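Local coordinates for protein ComZ (Thermus thermophilus, PDB 6QVI) that probably serves as a DNA receptor at the pilus tip during natural transformation, being a competence-associated pilin that carries a beta-solenoid domain, at residues S289-P292 / A296-Q299; R305-G310 / L404-N409; A316-A321 / C345-L350. All blocks are in the same frame, centred on the assembly; numbering follows the deposited sequence.

Overall arrangement
None of the three contacts is fully buried: contacts 1 and 3 are partly buried, whereas contact 2 lies at the surface. Contact 1 sets an aromatic ring on a disulfide-bonded cysteine of helix 294-301, which leads directly into strand 304-309. That strand supplies one side of contact 2, where a lone leucine branch makes an aliphatic contact; the centres of contacts 1 and 2 are about 17 Å apart. Strand 312-317 pairs antiparallel with it and runs into contact 3, a proline-on-phenylalanine contact, with a probable hydrogen bond of 2.9 Å from Arg305 N to Ser317 O joining the two. No hydrogen bond crosses between the segments in any of them.

Contact 1 (S289-P292 / A296-Q299); sequences SAYP and ACLQ
Tyr291 lays its ring against the backbone and side chain of Cys297, and Ala296 shares in covering it. The evidence for a CH-pi interaction is the position of Cys297 CA, 3.7 Å from the centroid of the Tyr291 ring and 18° off its normal, over one face but displaced toward the rim. The sulfur lies further round: Cys297 SG is 4.5 Å from the same centroid and 37° off the normal, an oblique sulfur-aromatic contact. Between them Cys297 CB comes within 3.7 Å of Tyr291 CD1, so the ring follows the cysteine from its CA out to its sulfur.

Ala296 fills in nearer the root of the tyrosine. Its methyl CB is 4.1 Å from Tyr291 CB and 4.2 Å from Pro292 CD, meeting the tyrosine stem and the proline ring together, while its carbonyl oxygen approaches the CD2 side of the aromatic ring obliquely.

Two features position these groups. Tyr291 turns CG away from its own carbonyl carbon (chi1 -63°), bringing the ring across to the helix. Cys297 SG is disulfide-bonded to Cys288, the residue just before 289-292, and the bridge closes a short loop, which probably helps to keep the tyrosine beside the cysteine. Further out, Tyr291 O accepts a hydrogen bond from Lys282 NZ, and Thr293 OG1 is hydrogen-bonded to Ala296 N.

The loop after strand 265-266 is thereby folded back on helix 294-301. Elsewhere on that helix, Leu298 points away from the tyrosine and packs on Leu279 and Leu507, while Gln299 makes a weak hydrogen bond to Glu377 of strand 374-377, close to where the helix gives way to strand 304-309.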
loop_
_atom_site.group_PDB
_atom_site.type_symbol
_atom_site.label_atom_id
_atom_site.label_comp_id
_atom_site.label_asym_id
_atom_site.label_seq_id
_atom_site.Cartn_x
_atom_site.Cartn_y
_atom_site.Cartn_z
ATOM N N SER A 289 8.316 -0.550 13.518
ATOM C CA SER A 289 9.623 -1.095 13.152
ATOM C C SER A 289 10.522 -1.330 14.363
ATOM O O SER A 289 11.344 -2.251 14.341
ATOM C CB SER A 289 10.326 -0.167 12.157
ATOM O OG SER A 289 10.469 1.156 12.641
ATOM N N ALA A 290 10.364 -0.546 15.436
ATOM C CA ALA A 290 11.166 -0.762 16.632
ATOM C C ALA A 290 10.792 -2.050 17.381
ATOM O O ALA A 290 11.634 -2.598 18.104
ATOM C CB ALA A 290 11.032 0.442 17.554
ATOM N N TYR A 291 9.532 -2.544 17.246
ATOM C CA TYR A 291 9.181 -3.705 18.032
ATOM C C TYR A 291 9.665 -4.984 17.357
ATOM O O TYR A 291 9.703 -5.071 16.129
ATOM C CB TYR A 291 7.668 -3.776 18.252
ATOM C CG TYR A 291 7.104 -2.611 19.032
ATOM C CD1 TYR A 291 6.884 -1.367 18.421
ATOM C CD2 TYR A 291 6.810 -2.741 20.391
ATOM C CE1 TYR A 291 6.374 -0.275 19.159
ATOM C CE2 TYR A 291 6.307 -1.667 21.128
ATOM C CZ TYR A 291 6.090 -0.437 20.514
ATOM O OH TYR A 291 5.577 0.618 21.247
ATOM N N PRO A 292 10.003 -6.008 18.143
ATOM C CA PRO A 292 10.472 -7.266 17.538
ATOM C C PRO A 292 9.422 -7.921 16.678
ATOM O O PRO A 292 9.759 -8.527 15.654
ATOM C CB PRO A 292 10.833 -8.133 18.753
ATOM C CG PRO A 292 10.081 -7.557 19.871
ATOM C CD PRO A 292 10.000 -6.069 19.612
ATOM N N ALA A 296 3.914 -7.508 19.149
ATOM C CA ALA A 296 4.486 -6.700 20.230
ATOM C C ALA A 296 4.187 -5.227 20.028
ATOM O O ALA A 296 4.086 -4.466 21.002
ATOM C CB ALA A 296 5.989 -6.924 20.325
ATOM N N CYS A 297 4.060 -4.811 18.771
ATOM C CA CYS A 297 3.732 -3.426 18.449
ATOM C C CYS A 297 2.302 -3.079 18.822
ATOM O O CYS A 297 2.046 -2.041 19.447
ATOM C CB CYS A 297 3.981 -3.190 16.959
ATOM S SG CYS A 297 3.617 -1.521 16.451
ATOM N N LEU A 298 1.361 -3.923 18.442
ATOM C CA LEU A 298 -0.032 -3.671 18.739
ATOM C C LEU A 298 -0.237 -3.651 20.206
ATOM O O LEU A 298 -0.913 -2.816 20.730
ATOM C CB LEU A 298 -0.895 -4.749 18.146
ATOM C CG LEU A 298 -0.954 -4.661 16.654
ATOM C CD1 LEU A 298 -1.387 -5.979 16.089
ATOM C CD2 LEU A 298 -1.956 -3.606 16.300
ATOM N N GLN A 299 0.385 -4.584 20.881
ATOM C CA GLN A 299 0.265 -4.666 22.300
ATOM C C GLN A 299 0.758 -3.416 22.958
ATOM O O GLN A 299 0.130 -2.893 23.852
ATOM C CB GLN A 299 1.070 -5.839 22.805
ATOM C CG GLN A 299 0.393 -7.175 22.671
ATOM C CD GLN A 299 1.344 -8.306 22.874
ATOM O OE1 GLN A 299 2.528 -8.115 22.929
ATOM N NE2 GLN A 299 0.826 -9.490 22.979
#

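Contact 2 (R305-G310 / L404-N409); sequences RIQRIG and LKLGGN
Leu406 reaches from one strand of the beta-solenoid toward Gln307, Arg308 and Ile309 of another. Strand 374-377 pairs in parallel with both, consistent with the 7.9 Å closest approach of the axes of strands 305-309 and 404-406, wider than for directly paired strands.

The apolar contact rests on one methyl group. Leu406 CG stands opposite the backbone N (chi1 -169°), and its CD2 branch is carried to 3.8 Å from Gln307 CB and 3.9 Å from Ile309 CD1. The same CD2 lies 3.7 Å from Arg308 N, so it meets the backbone between those two side chains as well. Leu406 and Gln307 each also touch Glu377 on the intervening strand.

No backbone hydrogen bond joins the two segments; within 404-409, Leu406 and Asn409 are bonded to each other in both directions. A type I' turn from Leu406 to Asn409, with positive phi at Gly407 and Gly408, reverses the chain into strand 409-415 as a tight beta hairpin.

Polar side chains act along strand 304-309. Arg305 NE forms a salt bridge with Glu377, while Arg305 NH2 donates to Gln307 OE1 at 3.1 Å, approaching from above the carbonyl plane of that amide.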
loop_
_atom_site.group_PDB
_atom_site.type_symbol
_atom_site.label_atom_id
_atom_site.label_comp_id
_atom_site.label_asym_id
_atom_site.label_seq_id
_atom_site.Cartn_x
_atom_site.Cartn_y
_atom_site.Cartn_z
ATOM N N ARG A 305 -6.492 -2.197 25.550
ATOM C CA ARG A 305 -6.042 -3.526 25.261
ATOM C C ARG A 305 -6.500 -4.474 26.320
ATOM O O ARG A 305 -6.167 -4.307 27.449
ATOM C CB ARG A 305 -4.547 -3.548 25.218
ATOM C CG ARG A 305 -4.003 -4.929 25.359
ATOM C CD ARG A 305 -2.677 -5.040 24.693
ATOM N NE ARG A 305 -2.009 -6.238 25.108
ATOM C CZ ARG A 305 -1.035 -6.240 25.974
ATOM N NH1 ARG A 305 -0.641 -5.109 26.470
ATOM N NH2 ARG A 305 -0.453 -7.348 26.322
ATOM N N ILE A 306 -7.253 -5.492 25.933
ATOM C CA ILE A 306 -7.789 -6.472 26.853
ATOM C C ILE A 306 -7.406 -7.865 26.476
ATOM O O ILE A 306 -7.469 -8.203 25.346
ATOM C CB ILE A 306 -9.301 -6.445 26.786
ATOM C CG1 ILE A 306 -9.793 -5.032 26.940
ATOM C CG2 ILE A 306 -9.904 -7.263 27.892
ATOM C CD1 ILE A 306 -11.268 -4.970 27.148
ATOM N N GLN A 307 -7.021 -8.686 27.430
ATOM C CA GLN A 307 -6.653 -10.042 27.124
ATOM C C GLN A 307 -7.626 -10.976 27.742
ATOM O O GLN A 307 -8.295 -10.641 28.664
ATOM C CB GLN A 307 -5.313 -10.397 27.711
ATOM C CG GLN A 307 -4.250 -9.353 27.586
ATOM C CD GLN A 307 -2.901 -9.972 27.474
ATOM O OE1 GLN A 307 -2.254 -9.854 26.462
ATOM N NE2 GLN A 307 -2.479 -10.653 28.504
ATOM N N ARG A 308 -7.660 -12.191 27.250
ATOM C CA ARG A 308 -8.563 -13.149 27.789
ATOM C C ARG A 308 -8.074 -14.532 27.708
ATOM O O ARG A 308 -8.142 -15.149 26.700
ATOM C CB ARG A 308 -9.855 -13.109 27.056
ATOM C CG ARG A 308 -10.670 -14.321 27.362
ATOM C CD ARG A 308 -12.096 -14.068 27.024
ATOM N NE ARG A 308 -12.652 -15.241 26.401
ATOM C CZ ARG A 308 -13.712 -15.864 26.865
ATOM N NH1 ARG A 308 -14.307 -15.447 27.971
ATOM N NH2 ARG A 308 -14.176 -16.934 26.259
ATOM N N ILE A 309 -7.638 -15.013 28.837
ATOM C CA ILE A 309 -7.121 -16.347 29.053
ATOM C C ILE A 309 -8.252 -17.089 29.764
ATOM O O ILE A 309 -8.559 -16.785 30.923
ATOM C CB ILE A 309 -5.829 -16.317 29.877
ATOM C CG1 ILE A 309 -4.697 -15.647 29.113
ATOM C CG2 ILE A 309 -5.450 -17.694 30.332
ATOM C CD1 ILE A 309 -4.507 -14.188 29.495
ATOM N N GLY A 310 -8.902 -18.021 29.052
ATOM C CA GLY A 310 -10.064 -18.792 29.512
ATOM C C GLY A 310 -11.280 -17.953 29.873
ATOM O O GLY A 310 -11.931 -17.394 28.992
ATOM N N LEU A 404 -7.021 -10.418 18.162
ATOM C CA LEU A 404 -5.883 -11.311 18.076
ATOM C C LEU A 404 -6.174 -12.633 18.767
ATOM O O LEU A 404 -7.009 -12.716 19.672
ATOM C CB LEU A 404 -4.658 -10.652 18.717
ATOM C CG LEU A 404 -4.319 -9.229 18.254
ATOM C CD1 LEU A 404 -2.999 -8.852 18.875
ATOM C CD2 LEU A 404 -4.281 -9.096 16.720
ATOM N N LYS A 405 -5.470 -13.674 18.350
ATOM C CA LYS A 405 -5.613 -14.944 19.038
ATOM C C LYS A 405 -4.790 -14.947 20.314
ATOM O O LYS A 405 -3.737 -14.324 20.405
ATOM C CB LYS A 405 -5.179 -16.114 18.150
ATOM C CG LYS A 405 -5.980 -16.263 16.890
ATOM C CD LYS A 405 -5.568 -17.548 16.182
ATOM C CE LYS A 405 -6.438 -17.801 14.971
ATOM N NZ LYS A 405 -6.044 -19.068 14.304
ATOM N N LEU A 406 -5.281 -15.656 21.310
ATOM C CA LEU A 406 -4.561 -15.816 22.561
ATOM C C LEU A 406 -4.789 -17.250 23.013
ATOM O O LEU A 406 -5.930 -17.626 23.288
ATOM C CB LEU A 406 -5.037 -14.812 23.602
ATOM C CG LEU A 406 -4.163 -14.740 24.852
ATOM C CD1 LEU A 406 -2.635 -14.812 24.514
ATOM C CD2 LEU A 406 -4.509 -13.491 25.690
ATOM N N GLY A 407 -3.722 -18.046 23.044
ATOM C CA GLY A 407 -3.855 -19.466 23.306
ATOM C C GLY A 407 -4.735 -20.196 22.309
ATOM O O GLY A 407 -5.474 -21.123 22.679
ATOM N N GLY A 408 -4.668 -19.797 21.041
ATOM C CA GLY A 408 -5.455 -20.393 19.984
ATOM C C GLY A 408 -6.909 -19.975 19.954
ATOM O O GLY A 408 -7.597 -20.282 18.976
ATOM N N ASN A 409 -7.367 -19.206 20.935
ATOM C CA ASN A 409 -8.732 -18.724 21.025
ATOM C C ASN A 409 -8.802 -17.273 20.582
ATOM O O ASN A 409 -7.857 -16.495 20.751
ATOM C CB ASN A 409 -9.257 -18.837 22.458
ATOM C CG ASN A 409 -9.285 -20.260 22.965
ATOM O OD1 ASN A 409 -9.775 -21.154 22.276
ATOM N ND2 ASN A 409 -8.705 -20.490 24.146
#

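Contact 3 (A316-A321 / C345-L350); sequences ASPPNA and CTFTRL
Pro318, preceded by a cis peptide bond, opens a type I turn that ends at Ala321 and brings Ala321 CA to 6.4 Å from Phe347 CA, the closest CA pair of 316-321 and 345-350. The proline ring is tilted against the phenylalanine and points its CG at the middle of one face: Pro318 CG lies 3.3 Å from the centroid of the Phe347 ring and 9° off its normal, the geometry of a CH-pi contact. Pro318 CB covers the CE2-CZ side of that ring, and Pro318 CD the CE1 side. Ala321 comes in obliquely, its CB 3.6 Å from Phe347 CD2 and 3.9 Å from Thr348 O.

Phe347 presents its ring by placing CG between its backbone N and carbonyl carbon (chi1 61°). Its strand, 343-348, lies between strands 354-355 and 357-360 in an antiparallel arrangement, and the backbone of Phe347 is hydrogen-bonded to Gly355. On the other segment, Ala316 and Ser317 both face Arg305, a classic beta bulge just before the cis proline.

Replacing Phe347 with an alanine would probably leave the Pro318 ring and the Ala321 methyl without their shared aromatic partner and open a gap between turn and strand. Two residues before the phenylalanine, Cys345 SG is disulfide-bonded to Cys327 of helix 325-329.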
loop_
_atom_site.group_PDB
_atom_site.type_symbol
_atom_site.label_atom_id
_atom_site.label_comp_id
_atom_site.label_asym_id
_atom_site.label_seq_id
_atom_site.Cartn_x
_atom_site.Cartn_y
_atom_site.Cartn_z
ATOM N N ALA A 316 -4.986 -4.718 30.217
ATOM C CA ALA A 316 -3.598 -4.359 30.199
ATOM C C ALA A 316 -3.388 -2.924 29.847
ATOM O O ALA A 316 -2.324 -2.409 30.018
ATOM C CB ALA A 316 -2.852 -5.249 29.253
ATOM N N SER A 317 -4.402 -2.278 29.333
ATOM C CA SER A 317 -4.302 -0.898 28.979
ATOM C C SER A 317 -5.687 -0.424 28.863
ATOM O O SER A 317 -6.481 -1.074 28.246
ATOM C CB SER A 317 -3.665 -0.724 27.629
ATOM O OG SER A 317 -2.272 -0.797 27.715
ATOM N N PRO A 318 -6.001 0.731 29.436
ATOM C CA PRO A 318 -5.165 1.791 29.999
ATOM C C PRO A 318 -4.734 1.451 31.389
ATOM O O PRO A 318 -5.553 1.204 32.224
ATOM C CB PRO A 318 -6.082 2.987 30.001
ATOM C CG PRO A 318 -7.434 2.437 30.010
ATOM C CD PRO A 318 -7.401 1.124 29.342
ATOM N N PRO A 319 -3.442 1.469 31.638
ATOM C CA PRO A 319 -2.906 1.042 32.932
ATOM C C PRO A 319 -3.090 2.045 34.042
ATOM O O PRO A 319 -2.963 1.660 35.211
ATOM C CB PRO A 319 -1.416 0.829 32.631
ATOM C CG PRO A 319 -1.127 1.785 31.510
ATOM C CD PRO A 319 -2.400 1.953 30.717
ATOM N N ASN A 320 -3.407 3.304 33.723
ATOM C CA ASN A 320 -3.565 4.379 34.705
ATOM C C ASN A 320 -4.885 5.110 34.505
ATOM O O ASN A 320 -5.012 6.280 34.855
ATOM C CB ASN A 320 -2.404 5.376 34.648
ATOM C CG ASN A 320 -1.048 4.721 34.859
ATOM O OD1 ASN A 320 -0.925 3.715 35.561
ATOM N ND2 ASN A 320 -0.016 5.295 34.240
ATOM N N ALA A 321 -5.879 4.423 33.961
ATOM C CA ALA A 321 -7.180 5.018 33.737
ATOM C C ALA A 321 -8.217 3.925 33.928
ATOM O O ALA A 321 -7.975 2.758 33.605
ATOM C CB ALA A 321 -7.281 5.643 32.340
ATOM N N CYS A 345 -16.754 1.421 25.948
ATOM C CA CYS A 345 -15.395 1.073 26.346
ATOM C C CYS A 345 -14.458 2.260 26.276
ATOM O O CYS A 345 -13.320 2.114 25.830
ATOM C CB CYS A 345 -14.837 -0.062 25.502
ATOM S SG CYS A 345 -15.510 -1.645 25.930
ATOM N N THR A 346 -14.893 3.446 26.676
ATOM C CA THR A 346 -13.982 4.576 26.662
ATOM C C THR A 346 -13.462 4.870 28.060
ATOM O O THR A 346 -14.012 4.422 29.074
ATOM C CB THR A 346 -14.636 5.824 26.068
ATOM O OG1 THR A 346 -15.675 6.290 26.937
ATOM C CG2 THR A 346 -15.202 5.517 24.683
ATOM N N PHE A 347 -12.372 5.630 28.093
ATOM C CA PHE A 347 -11.759 6.074 29.333
ATOM C C PHE A 347 -11.176 7.454 29.068
ATOM O O PHE A 347 -10.935 7.835 27.916
ATOM C CB PHE A 347 -10.675 5.105 29.821
ATOM C CG PHE A 347 -9.536 4.946 28.857
ATOM C CD1 PHE A 347 -9.576 3.971 27.873
ATOM C CD2 PHE A 347 -8.425 5.793 28.920
ATOM C CE1 PHE A 347 -8.518 3.825 26.967
ATOM C CE2 PHE A 347 -7.374 5.660 28.019
ATOM C CZ PHE A 347 -7.420 4.672 27.042
ATOM N N THR A 348 -10.878 8.203 30.113
ATOM C CA THR A 348 -10.326 9.519 29.910
ATOM C C THR A 348 -8.943 9.600 30.443
ATOM O O THR A 348 -8.691 9.223 31.560
ATOM C CB THR A 348 -11.085 10.534 30.707
ATOM O OG1 THR A 348 -10.918 10.205 32.080
ATOM C CG2 THR A 348 -12.526 10.464 30.360
ATOM N N ARG A 349 -8.056 10.158 29.645
ATOM C CA ARG A 349 -6.678 10.286 30.037
ATOM C C ARG A 349 -6.424 11.430 30.977
ATOM O O ARG A 349 -7.290 12.224 31.300
ATOM C CB ARG A 349 -5.800 10.495 28.820
ATOM C CG ARG A 349 -5.943 9.427 27.771
ATOM C CD ARG A 349 -4.648 9.196 27.026
ATOM N NE ARG A 349 -4.877 8.306 25.907
ATOM C CZ ARG A 349 -5.839 8.495 25.023
ATOM N NH1 ARG A 349 -6.628 9.539 25.133
ATOM N NH2 ARG A 349 -6.008 7.648 24.031
ATOM N N LEU A 350 -5.173 11.502 31.380
ATOM C CA LEU A 350 -4.659 12.512 32.266
ATOM C C LEU A 350 -5.021 13.871 31.739
ATOM O O LEU A 350 -5.632 14.661 32.429
ATOM C CB LEU A 350 -3.141 12.385 32.311
ATOM C CG LEU A 350 -2.565 11.185 31.541
ATOM C CD1 LEU A 350 -1.044 11.158 31.514
ATOM C CD2 LEU A 350 -3.110 9.873 32.082
#